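Local coordinates for protein mannitol dehydrogenase (Helicobacter pylori, PDB 3TWO) that probably interconverts cinnamyl alcohols and cinnamaldehydes as a zinc-dependent, NADP(H)-using alcohol dehydrogenase, at residues 32-38 / 66-72; 76-80 / 140-145; 227-231 / 250-254. One frame throughout, in Å; residues are numbered along the deposited sequence.

Interactions 1 and 2 belong to the GroES-like domain and reach the same sheet; interaction 3 lies in the Rossmann-type nucleotide-binding domain, across the centre of the chain. Centres of interactions 1 and 2 are 12 Å apart and their side chains touch: I70 CD1 meets F80 CB at 3.6 Å, and V32 CG2 meets V143 CG2 at 3.7 Å, so the side chains of F80 and V143 extend the apolar packing of the strand pair. Interaction 3 is centred 43 Å from interaction 1 and 44 Å from interaction 2. The I66 side chain lies about 10 Å from a bound zinc ion, whereas the Y251 side chain is about 5 Å from a bound NADP(H).

Interaction 1 of 3, residues 32-38 / 66-72; sequences VLIDILY and IAGIIKE
Backbone hydrogen bonds set the register of this antiparallel strand pair in the GroES-like fold of zinc-dependent alcohol dehydrogenases, interrupted by two classic beta bulges. In the centre, D35 N donates to I69 O (2.8 Å) and I69 N to D35 O (2.9 Å). At the first bulge A67 O accepts from L37 N (2.9 Å) and Y38 N (3.0 Å), while A67 N returns a bond to Y38 O (3.0 Å); L37 takes helix-like angles (-99/-46). At the second, K71 (-88/-35) and E72 face L33: L33 N reaches E72 O at 3.0 Å, and L33 O accepts from K71 N at 2.9 Å and weakly from E72 N at 3.3 Å. The segment axes approach to 4.4 Å with their directions 140° apart. Non-hydrogen-bonded pairs are I34-I70 and I36-G68, with CA atoms 4.5 and 4.3 Å apart. G68 is extended (-163/-161), and an ideal CB there would lie 2.1 Å from D35 O, a clash. D35 and K71 form a long salt bridge, OD2 to NZ 3.4 Å. On the face of I34 and I70, which packs on V86 of strand 85-88, the CG1 atoms of these two m-rotamer isoleucines are 4.2 Å apart. Beside them V32 CB meets I70 CD1 at 3.7 Å; on the opposite face, that of D35 and I69, L37 CD1 touches I69 CD1 at 3.6 Å.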
loop_
_atom_site.group_PDB
_atom_site.type_symbol
_atom_site.label_atom_id
_atom_site.label_comp_id
_atom_site.label_asym_id
_atom_site.label_seq_id
_atom_site.Cartn_x
_atom_site.Cartn_y
_atom_site.Cartn_z
ATOM N N VAL B 32 -14.573 -17.948 -31.453
ATOM C CA VAL B 32 -15.965 -18.389 -31.385
ATOM C C VAL B 32 -16.896 -17.178 -31.453
ATOM O O VAL B 32 -16.550 -16.085 -30.994
ATOM C CB VAL B 32 -16.260 -19.159 -30.067
ATOM C CG1 VAL B 32 -15.314 -20.344 -29.971
ATOM C CG2 VAL B 32 -16.127 -18.234 -28.806
ATOM N N LEU B 33 -18.054 -17.395 -32.064
ATOM C CA LEU B 33 -19.142 -16.416 -32.196
ATOM C C LEU B 33 -20.166 -16.783 -31.143
ATOM O O LEU B 33 -20.699 -17.894 -31.142
ATOM C CB LEU B 33 -19.795 -16.554 -33.589
ATOM C CG LEU B 33 -21.101 -15.825 -33.883
ATOM C CD1 LEU B 33 -20.986 -14.395 -33.482
ATOM C CD2 LEU B 33 -21.517 -15.980 -35.406
ATOM N N ILE B 34 -20.433 -15.851 -30.245
ATOM C CA ILE B 34 -21.319 -16.056 -29.136
ATOM C C ILE B 34 -22.535 -15.203 -29.345
ATOM O O ILE B 34 -22.417 -13.992 -29.598
ATOM C CB ILE B 34 -20.607 -15.645 -27.835
ATOM C CG1 ILE B 34 -19.419 -16.608 -27.549
ATOM C CG2 ILE B 34 -21.635 -15.538 -26.691
ATOM C CD1 ILE B 34 -18.420 -16.141 -26.448
ATOM N N ASP B 35 -23.705 -15.822 -29.262
ATOM C CA ASP B 35 -24.961 -15.096 -29.147
ATOM C C ASP B 35 -25.138 -14.700 -27.685
ATOM O O ASP B 35 -25.157 -15.569 -26.820
ATOM C CB ASP B 35 -26.167 -15.984 -29.520
ATOM C CG ASP B 35 -26.642 -15.752 -30.928
ATOM O OD1 ASP B 35 -25.833 -15.377 -31.804
ATOM O OD2 ASP B 35 -27.857 -15.957 -31.169
ATOM N N ILE B 36 -25.321 -13.417 -27.432
ATOM C CA ILE B 36 -25.378 -12.890 -26.066
ATOM C C ILE B 36 -26.810 -12.943 -25.507
ATOM O O ILE B 36 -27.745 -12.410 -26.115
ATOM C CB ILE B 36 -24.838 -11.475 -26.020
ATOM C CG1 ILE B 36 -23.341 -11.473 -26.366
ATOM C CG2 ILE B 36 -25.065 -10.829 -24.632
ATOM C CD1 ILE B 36 -22.719 -10.063 -26.387
ATOM N N LEU B 37 -26.982 -13.613 -24.369
ATOM C CA LEU B 37 -28.314 -13.786 -23.750
ATOM C C LEU B 37 -28.497 -12.751 -22.629
ATOM O O LEU B 37 -29.543 -12.071 -22.546
ATOM C CB LEU B 37 -28.534 -15.249 -23.253
ATOM C CG LEU B 37 -28.528 -16.455 -24.247
ATOM C CD1 LEU B 37 -29.343 -17.612 -23.667
ATOM C CD2 LEU B 37 -29.130 -16.142 -25.526
ATOM N N TYR B 38 -27.484 -12.589 -21.788
ATOM C CA TYR B 38 -27.541 -11.634 -20.673
ATOM C C TYR B 38 -26.285 -10.783 -20.587
ATOM O O TYR B 38 -25.167 -11.289 -20.827
ATOM C CB TYR B 38 -27.782 -12.347 -19.346
ATOM C CG TYR B 38 -29.102 -13.135 -19.380
ATOM C CD1 TYR B 38 -29.117 -14.513 -19.716
ATOM C CD2 TYR B 38 -30.337 -12.483 -19.156
ATOM C CE1 TYR B 38 -30.347 -15.264 -19.790
ATOM C CE2 TYR B 38 -31.577 -13.204 -19.222
ATOM C CZ TYR B 38 -31.547 -14.592 -19.559
ATOM O OH TYR B 38 -32.704 -15.290 -19.607
ATOM N N ILE B 66 -20.791 -10.927 -19.649
ATOM C CA ILE B 66 -21.505 -11.470 -20.770
ATOM C C ILE B 66 -21.799 -12.963 -20.551
ATOM O O ILE B 66 -20.888 -13.746 -20.218
ATOM C CB ILE B 66 -20.686 -11.271 -22.079
ATOM C CG1 ILE B 66 -20.588 -9.766 -22.463
ATOM C CG2 ILE B 66 -21.273 -12.115 -23.231
ATOM C CD1 ILE B 66 -19.341 -9.478 -23.297
ATOM N N ALA B 67 -23.058 -13.359 -20.708
ATOM C CA ALA B 67 -23.381 -14.796 -20.689
ATOM C C ALA B 67 -24.144 -15.104 -21.968
ATOM O O ALA B 67 -25.066 -14.328 -22.353
ATOM C CB ALA B 67 -24.200 -15.177 -19.452
ATOM N N GLY B 68 -23.783 -16.199 -22.653
ATOM C CA GLY B 68 -24.459 -16.541 -23.906
ATOM C C GLY B 68 -24.242 -17.968 -24.362
ATOM O O GLY B 68 -23.797 -18.838 -23.592
ATOM N N ILE B 69 -24.498 -18.192 -25.651
ATOM C CA ILE B 69 -24.398 -19.539 -26.267
ATOM C C ILE B 69 -23.534 -19.455 -27.519
ATOM O O ILE B 69 -23.636 -18.470 -28.312
ATOM C CB ILE B 69 -25.807 -20.082 -26.607
ATOM C CG1 ILE B 69 -26.575 -20.241 -25.294
ATOM C CG2 ILE B 69 -25.726 -21.482 -27.382
ATOM C CD1 ILE B 69 -28.075 -20.541 -25.374
ATOM N N ILE B 70 -22.702 -20.478 -27.702
ATOM C CA ILE B 70 -21.863 -20.546 -28.876
ATOM C C ILE B 70 -22.690 -20.936 -30.083
ATOM O O ILE B 70 -23.285 -22.020 -30.144
ATOM C CB ILE B 70 -20.676 -21.443 -28.663
ATOM C CG1 ILE B 70 -19.790 -20.779 -27.556
ATOM C CG2 ILE B 70 -19.950 -21.722 -30.000
ATOM C CD1 ILE B 70 -18.320 -21.075 -27.623
ATOM N N LYS B 71 -22.764 -19.993 -31.000
ATOM C CA LYS B 71 -23.414 -20.154 -32.287
ATOM C C LYS B 71 -22.454 -20.715 -33.348
ATOM O O LYS B 71 -22.879 -21.465 -34.198
ATOM C CB LYS B 71 -23.963 -18.799 -32.724
ATOM C CG LYS B 71 -24.812 -18.774 -33.999
ATOM C CD LYS B 71 -25.027 -17.290 -34.408
ATOM C CE LYS B 71 -26.250 -17.045 -35.295
ATOM N NZ LYS B 71 -27.433 -16.917 -34.383
ATOM N N GLU B 72 -21.169 -20.353 -33.319
ATOM C CA GLU B 72 -20.237 -20.808 -34.366
ATOM C C GLU B 72 -18.828 -20.922 -33.852
ATOM O O GLU B 72 -18.449 -20.232 -32.901
ATOM C CB GLU B 72 -20.198 -19.844 -35.546
ATOM C CG GLU B 72 -21.341 -19.936 -36.489
ATOM C CD GLU B 72 -21.261 -18.833 -37.545
ATOM O OE1 GLU B 72 -20.112 -18.394 -37.883
ATOM O OE2 GLU B 72 -22.350 -18.395 -37.997
#

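Interaction 2 of 3, residues 76-80 / 140-145; sequences GVKKF and ENYVIS
This is a contact in the GroES-like domain between a loop and a segment that ends in the short strand 144-145, made by a carboxylate that receives two backbone amides and an aromatic ring, F80, that packs against V143. Residues 76-80 lie in the connection between strands 65-73 and 85-88; residues 140-145 follow strand 135-139. There is no ladder between them: the nearest CA atoms, of V77 and E140, are 6.8 Å apart. E140, with chi1 p and chi2 t, extends its side chain so that OE2 accepts from K78 N at 3.0 Å and K79 N at 3.1 Å, with N-H...O angles of 141° and 162°. The psi of K78, -18°, turns the successive amides of K78 and K79 to the same side, where one oxygen can take both; K79 (-89/-13) continues the turn. V77 CG1 also lies 3.3 Å from E140 OE2, and K79 CG is 3.5 Å from it. F80 returns to an extended backbone (-143/158), and its m rotamer carries the ring to V143. V143 CG1 sits over one ring face, 4.0 Å from the centroid and 27° off the normal, a CH-pi contact, and F80 CE1 is 3.7 Å from V143 CB. At the ring edge, E140 O is 3.6 Å from F80 CE1 and S145 CB is 3.8 Å from F80 CE2. F80 and V143 both pack on V86 of strand 85-88, with which I144 pairs through G87, while the I144 side chain lies against helix 296-308.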
loop_
_atom_site.group_PDB
_atom_site.type_symbol
_atom_site.label_atom_id
_atom_site.label_comp_id
_atom_site.label_asym_id
_atom_site.label_seq_id
_atom_site.Cartn_x
_atom_site.Cartn_y
_atom_site.Cartn_z
ATOM N N GLY B 76 -10.098 -24.277 -36.162
ATOM C CA GLY B 76 -9.087 -24.716 -35.205
ATOM C C GLY B 76 -9.522 -24.760 -33.754
ATOM O O GLY B 76 -8.734 -25.153 -32.864
ATOM N N VAL B 77 -10.766 -24.364 -33.481
ATOM C CA VAL B 77 -11.231 -24.307 -32.090
ATOM C C VAL B 77 -11.301 -25.693 -31.453
ATOM O O VAL B 77 -11.911 -26.591 -32.006
ATOM C CB VAL B 77 -12.620 -23.656 -31.965
ATOM C CG1 VAL B 77 -13.233 -24.007 -30.624
ATOM C CG2 VAL B 77 -12.531 -22.166 -32.118
ATOM N N LYS B 78 -10.716 -25.862 -30.271
ATOM C CA LYS B 78 -10.790 -27.154 -29.598
ATOM C C LYS B 78 -11.496 -27.143 -28.245
ATOM O O LYS B 78 -11.930 -28.188 -27.758
ATOM C CB LYS B 78 -9.387 -27.774 -29.468
ATOM C CG LYS B 78 -8.312 -26.866 -28.817
ATOM C CD LYS B 78 -6.904 -27.092 -29.454
ATOM C CE LYS B 78 -6.563 -28.578 -29.642
ATOM N NZ LYS B 78 -7.029 -29.138 -30.951
ATOM N N LYS B 79 -11.648 -25.967 -27.652
ATOM C CA LYS B 79 -12.116 -25.900 -26.271
ATOM C C LYS B 79 -13.651 -25.831 -26.139
ATOM O O LYS B 79 -14.173 -26.032 -25.043
ATOM C CB LYS B 79 -11.428 -24.746 -25.539
ATOM C CG LYS B 79 -9.891 -24.746 -25.671
ATOM C CD LYS B 79 -9.262 -23.669 -24.760
ATOM C CE LYS B 79 -9.236 -24.144 -23.307
ATOM N NZ LYS B 79 -9.757 -23.127 -22.325
ATOM N N PHE B 80 -14.361 -25.569 -27.245
ATOM C CA PHE B 80 -15.839 -25.361 -27.253
ATOM C C PHE B 80 -16.547 -25.939 -28.478
ATOM O O PHE B 80 -15.909 -26.118 -29.513
ATOM C CB PHE B 80 -16.159 -23.861 -27.154
ATOM C CG PHE B 80 -15.706 -23.243 -25.859
ATOM C CD1 PHE B 80 -14.532 -22.473 -25.802
ATOM C CD2 PHE B 80 -16.429 -23.458 -24.669
ATOM C CE1 PHE B 80 -14.099 -21.949 -24.602
ATOM C CE2 PHE B 80 -15.993 -22.910 -23.464
ATOM C CZ PHE B 80 -14.846 -22.157 -23.441
ATOM N N GLU B 140 -10.829 -18.212 -28.474
ATOM C CA GLU B 140 -11.305 -19.275 -27.552
ATOM C C GLU B 140 -10.635 -19.347 -26.186
ATOM O O GLU B 140 -11.231 -19.923 -25.249
ATOM C CB GLU B 140 -11.233 -20.674 -28.193
ATOM C CG GLU B 140 -9.874 -21.004 -28.762
ATOM C CD GLU B 140 -9.651 -22.485 -28.943
ATOM O OE1 GLU B 140 -8.503 -22.859 -29.307
ATOM O OE2 GLU B 140 -10.603 -23.267 -28.708
ATOM N N ASN B 141 -9.425 -18.783 -26.075
ATOM C CA ASN B 141 -8.652 -18.781 -24.801
ATOM C C ASN B 141 -9.081 -17.740 -23.789
ATOM O O ASN B 141 -8.490 -17.652 -22.728
ATOM C CB ASN B 141 -7.156 -18.678 -25.068
ATOM C CG ASN B 141 -6.693 -19.807 -25.958
ATOM O OD1 ASN B 141 -6.476 -20.918 -25.497
ATOM N ND2 ASN B 141 -6.638 -19.549 -27.277
ATOM N N TYR B 142 -10.093 -16.943 -24.169
ATOM C CA TYR B 142 -10.660 -15.846 -23.360
ATOM C C TYR B 142 -12.151 -16.084 -23.110
ATOM O O TYR B 142 -12.884 -15.176 -22.699
ATOM C CB TYR B 142 -10.410 -14.496 -24.085
ATOM C CG TYR B 142 -8.942 -14.318 -24.256
ATOM C CD1 TYR B 142 -8.266 -14.898 -25.359
ATOM C CD2 TYR B 142 -8.176 -13.694 -23.252
ATOM C CE1 TYR B 142 -6.893 -14.818 -25.486
ATOM C CE2 TYR B 142 -6.743 -13.596 -23.407
ATOM C CZ TYR B 142 -6.141 -14.152 -24.522
ATOM O OH TYR B 142 -4.777 -14.056 -24.714
ATOM N N VAL B 143 -12.603 -17.311 -23.333
ATOM C CA VAL B 143 -14.016 -17.647 -23.138
ATOM C C VAL B 143 -14.192 -18.552 -21.890
ATOM O O VAL B 143 -13.476 -19.551 -21.716
ATOM C CB VAL B 143 -14.595 -18.304 -24.428
ATOM C CG1 VAL B 143 -16.058 -18.747 -24.211
ATOM C CG2 VAL B 143 -14.483 -17.320 -25.623
ATOM N N ILE B 144 -15.144 -18.238 -21.030
ATOM C CA ILE B 144 -15.313 -19.022 -19.813
ATOM C C ILE B 144 -16.385 -20.090 -20.067
ATOM O O ILE B 144 -17.440 -19.773 -20.623
ATOM C CB ILE B 144 -15.737 -18.063 -18.628
ATOM C CG1 ILE B 144 -14.702 -16.887 -18.525
ATOM C CG2 ILE B 144 -16.059 -18.859 -17.302
ATOM C CD1 ILE B 144 -13.222 -17.339 -18.487
ATOM N N SER B 145 -16.145 -21.326 -19.633
ATOM C CA SER B 145 -17.124 -22.377 -19.788
ATOM C C SER B 145 -18.154 -22.340 -18.638
ATOM O O SER B 145 -17.798 -22.159 -17.480
ATOM C CB SER B 145 -16.404 -23.706 -19.777
ATOM O OG SER B 145 -17.341 -24.680 -19.583
#

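Interaction 3 of 3, residues 227-231 / 250-254; sequences DPKQC and DYLKL
P228 forms the apolar centre of this contact in the Rossmann-type domain, where a 3-10 turn following strand 223-225 packs against D250, Y251 and L254. Its CB lies over a face of the Y251 ring, 4.2 Å from the centroid and 24° off the normal, a CH-pi contact. The same CB is 4.2 Å from L254 CD1, and P228 CG is 3.9 Å from D250 CB. L254, in the mt rotamer, reaches C231: its CD2 is 4.1 Å from C231 CB and 3.8 Å from C231 O. Nearest CA pairs are P228-D250 at 6.4 Å and C231-L254 at 7.5 Å. No hydrogen bond crosses; each segment closes on itself, with Q230 N to D227 O and C231 N to P228 O at 3.0 Å, and L254 N to Y251 O at 2.9 Å. F206 touches C231 and L254 and meets Y251 edge-to-face, placing the contact beside the Rossmann sheet, with the Y251 side chain about 5 Å from a bound NADPH. At the polar edge an Asx turn forms as K229 N donates to D227 OD1 (2.9 Å). K229 NZ makes a salt bridge with that oxygen at 2.5 Å, and stays 4.4 Å from D250 OD2, too far for another.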
loop_
_atom_site.group_PDB
_atom_site.type_symbol
_atom_site.label_atom_id
_atom_site.label_comp_id
_atom_site.label_asym_id
_atom_site.label_seq_id
_atom_site.Cartn_x
_atom_site.Cartn_y
_atom_site.Cartn_z
ATOM N N ASP B 227 -20.901 4.771 8.226
ATOM C CA ASP B 227 -19.762 5.662 8.218
ATOM C C ASP B 227 -18.646 4.852 8.789
ATOM O O ASP B 227 -18.852 4.150 9.806
ATOM C CB ASP B 227 -20.013 6.826 9.159
ATOM C CG ASP B 227 -18.996 7.963 8.996
ATOM O OD1 ASP B 227 -17.806 7.782 9.223
ATOM O OD2 ASP B 227 -19.420 9.068 8.660
ATOM N N PRO B 228 -17.456 4.931 8.172
ATOM C CA PRO B 228 -16.350 4.146 8.732
ATOM C C PRO B 228 -16.048 4.473 10.181
ATOM O O PRO B 228 -15.553 3.607 10.895
ATOM C CB PRO B 228 -15.145 4.463 7.814
ATOM C CG PRO B 228 -15.548 5.629 7.000
ATOM C CD PRO B 228 -17.071 5.653 6.938
ATOM N N LYS B 229 -16.371 5.678 10.653
ATOM C CA LYS B 229 -15.995 6.058 12.026
ATOM C C LYS B 229 -16.782 5.277 13.061
ATOM O O LYS B 229 -16.414 5.275 14.222
ATOM C CB LYS B 229 -16.275 7.522 12.269
ATOM C CG LYS B 229 -15.061 8.321 12.083
ATOM C CD LYS B 229 -15.269 9.440 11.053
ATOM C CE LYS B 229 -15.014 8.943 9.641
ATOM N NZ LYS B 229 -16.026 9.538 8.759
ATOM N N GLN B 230 -17.906 4.693 12.634
ATOM C CA GLN B 230 -18.727 3.873 13.547
ATOM C C GLN B 230 -18.057 2.532 13.844
ATOM O O GLN B 230 -18.449 1.829 14.760
ATOM C CB GLN B 230 -20.140 3.655 13.009
ATOM C CG GLN B 230 -20.854 4.911 12.528
ATOM C CD GLN B 230 -21.999 4.613 11.581
ATOM O OE1 GLN B 230 -22.162 3.488 11.102
ATOM N NE2 GLN B 230 -22.760 5.634 11.241
ATOM N N CYS B 231 -17.052 2.143 13.086
ATOM C CA CYS B 231 -16.495 0.821 13.346
ATOM C C CYS B 231 -15.482 0.910 14.473
ATOM O O CYS B 231 -14.493 1.576 14.361
ATOM C CB CYS B 231 -15.872 0.221 12.073
ATOM S SG CYS B 231 -14.908 -1.298 12.354
ATOM N N ASP B 250 -9.513 6.777 6.221
ATOM C CA ASP B 250 -10.648 6.399 7.071
ATOM C C ASP B 250 -10.782 4.891 7.140
ATOM O O ASP B 250 -11.278 4.401 8.134
ATOM C CB ASP B 250 -11.944 6.967 6.491
ATOM C CG ASP B 250 -12.055 8.432 6.700
ATOM O OD1 ASP B 250 -11.467 8.970 7.656
ATOM O OD2 ASP B 250 -12.757 9.043 5.907
ATOM N N TYR B 251 -10.406 4.198 6.063
ATOM C CA TYR B 251 -10.357 2.703 6.014
ATOM C C TYR B 251 -9.054 2.109 6.480
ATOM O O TYR B 251 -9.077 1.120 7.205
ATOM C CB TYR B 251 -10.729 2.137 4.641
ATOM C CG TYR B 251 -12.210 2.398 4.415
ATOM C CD1 TYR B 251 -12.653 3.527 3.683
ATOM C CD2 TYR B 251 -13.185 1.580 5.047
ATOM C CE1 TYR B 251 -14.055 3.795 3.534
ATOM C CE2 TYR B 251 -14.591 1.842 4.923
ATOM C CZ TYR B 251 -15.005 2.915 4.150
ATOM O OH TYR B 251 -16.375 3.153 4.064
ATOM N N LEU B 252 -7.926 2.690 6.057
ATOM C CA LEU B 252 -6.630 2.141 6.414
ATOM C C LEU B 252 -6.474 2.122 7.935
ATOM O O LEU B 252 -6.005 1.149 8.503
ATOM C CB LEU B 252 -5.477 2.916 5.719
ATOM C CG LEU B 252 -4.021 2.529 6.036
ATOM C CD1 LEU B 252 -3.718 1.074 5.579
ATOM C CD2 LEU B 252 -3.019 3.447 5.370
ATOM N N LYS B 253 -6.902 3.176 8.604
ATOM C CA LYS B 253 -6.832 3.195 10.061
ATOM C C LYS B 253 -7.680 2.074 10.721
ATOM O O LYS B 253 -7.467 1.790 11.872
ATOM C CB LYS B 253 -7.269 4.534 10.640
ATOM C CG LYS B 253 -8.741 4.844 10.349
ATOM C CD LYS B 253 -9.432 5.435 11.567
ATOM C CE LYS B 253 -9.118 6.893 11.841
ATOM N NZ LYS B 253 -8.582 7.570 10.637
ATOM N N LEU B 254 -8.633 1.452 10.026
ATOM C CA LEU B 254 -9.448 0.394 10.678
ATOM C C LEU B 254 -8.707 -0.948 10.796
ATOM O O LEU B 254 -9.185 -1.882 11.478
ATOM C CB LEU B 254 -10.778 0.159 9.906
ATOM C CG LEU B 254 -11.747 1.361 9.953
ATOM C CD1 LEU B 254 -12.964 1.119 9.095
ATOM C CD2 LEU B 254 -12.100 1.748 11.411
#